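Local coordinates for aldo-keto reductase family 1 member C1 (Caenorhabditis elegans, PDB 1QWK), which probably reduces aldehydes or ketones with NADPH, as an aldose-reductase-like member of the aldo-keto reductase family, at residues A34-T37 / A38-G42. Sequence-based numbering, arbitrary orientation.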
loop_
_atom_site.group_PDB
_atom_site.type_symbol
_atom_site.label_atom_id
_atom_site.label_comp_id
_atom_site.label_asym_id
_atom_site.label_seq_id
_atom_site.Cartn_x
_atom_site.Cartn_y
_atom_site.Cartn_z
ATOM N N ALA A 34 -8.034 -14.863 2.603
ATOM C CA ALA A 34 -7.047 -14.196 1.765
ATOM C C ALA A 34 -5.663 -14.192 2.412
ATOM O O ALA A 34 -4.663 -14.481 1.757
ATOM C CB ALA A 34 -7.493 -12.762 1.472
ATOM N N VAL A 35 -5.609 -13.861 3.698
ATOM C CA VAL A 35 -4.338 -13.817 4.406
ATOM C C VAL A 35 -3.679 -15.192 4.447
ATOM O O VAL A 35 -2.498 -15.328 4.126
ATOM C CB VAL A 35 -4.520 -13.289 5.855
ATOM C CG1 VAL A 35 -3.233 -13.464 6.648
ATOM C CG2 VAL A 35 -4.905 -11.813 5.821
ATOM N N LYS A 36 -4.440 -16.215 4.827
ATOM C CA LYS A 36 -3.883 -17.564 4.901
ATOM C C LYS A 36 -3.415 -18.071 3.542
ATOM O O LYS A 36 -2.380 -18.731 3.441
ATOM C CB LYS A 36 -4.911 -18.524 5.504
ATOM C CG LYS A 36 -5.368 -18.096 6.890
ATOM C CD LYS A 36 -6.289 -19.118 7.546
ATOM C CE LYS A 36 -5.536 -20.372 7.956
ATOM N NZ LYS A 36 -6.444 -21.360 8.606
ATOM N N THR A 37 -4.172 -17.758 2.497
ATOM C CA THR A 37 -3.804 -18.183 1.152
ATOM C C THR A 37 -2.508 -17.501 0.727
ATOM O O THR A 37 -1.607 -18.133 0.167
ATOM C CB THR A 37 -4.903 -17.827 0.131
ATOM O OG1 THR A 37 -6.113 -18.519 0.469
ATOM C CG2 THR A 37 -4.473 -18.226 -1.271
ATOM N N ALA A 38 -2.415 -16.205 1.007
ATOM C CA ALA A 38 -1.239 -15.426 0.643
ATOM C C ALA A 38 0.011 -15.919 1.363
ATOM O O ALA A 38 1.059 -16.121 0.745
ATOM C CB ALA A 38 -1.475 -13.950 0.955
ATOM N N VAL A 39 -0.092 -16.107 2.672
ATOM C CA VAL A 39 1.058 -16.566 3.441
ATOM C C VAL A 39 1.502 -17.959 3.000
ATOM O O VAL A 39 2.698 -18.224 2.881
ATOM C CB VAL A 39 0.753 -16.563 4.957
ATOM C CG1 VAL A 39 1.919 -17.170 5.733
ATOM C CG2 VAL A 39 0.511 -15.137 5.427
ATOM N N LYS A 40 0.550 -18.851 2.749
ATOM C CA LYS A 40 0.915 -20.193 2.313
ATOM C C LYS A 40 1.536 -20.153 0.918
ATOM O O LYS A 40 2.299 -21.045 0.546
ATOM C CB LYS A 40 -0.308 -21.109 2.319
ATOM C CG LYS A 40 -0.850 -21.395 3.706
ATOM C CD LYS A 40 -2.152 -22.168 3.624
ATOM C CE LYS A 40 -2.730 -22.434 5.002
ATOM N NZ LYS A 40 -4.032 -23.148 4.911
ATOM N N ALA A 41 1.213 -19.114 0.151
ATOM C CA ALA A 41 1.750 -18.958 -1.200
ATOM C C ALA A 41 3.155 -18.360 -1.198
ATOM O O ALA A 41 3.907 -18.526 -2.162
ATOM C CB ALA A 41 0.819 -18.087 -2.037
ATOM N N GLY A 42 3.510 -17.663 -0.121
ATOM C CA GLY A 42 4.833 -17.069 -0.042
ATOM C C GLY A 42 4.855 -15.620 0.408
ATOM O O GLY A 42 5.920 -15.085 0.712
#
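Val39 N points back at Val35 O over 2.9 Å with an N-H...O angle of 170°, the straightest of four i to i+4 backbone bonds that run from Ala34-Ala38 to Thr37-Ala41 through the last turns of helix 28-41. This helix is the crossover of a beta-alpha-beta unit, strand 21-22 to strand 45-47, in the TIM barrel of the aldo-keto reductases. The final bond, Ala41 N to Thr37 O, has bent to 130° as the helix runs out, and Gly42 then leaves helical geometry with positive phi. On the buried side, Val35 CG1 lies 4.3 Å from Val39 CG2; both valines pack on Leu65 of helix 55-68, while Ala34 and Ala38 sit against Leu21 and Ile270. Val39 CG2, placed beside its own backbone N, also rests 3.3 Å from Val35 O. The more open side carries Lys36 and Lys40, with the ammonium groups 4.8 Å apart at NZ. Glu64 and Glu68 form salt bridges with Lys36 NZ, and Glu68 makes a long, weak ion pair with Lys40, which should offset the like charges. Thr37 turns OG1 toward the backbone N (chi1 -62°), where it hydrogen-bonds Thr33 O one turn back. The otherwise extended Lys40 chain starts low over the preceding turn, its CG 3.1 Å from Lys36 O.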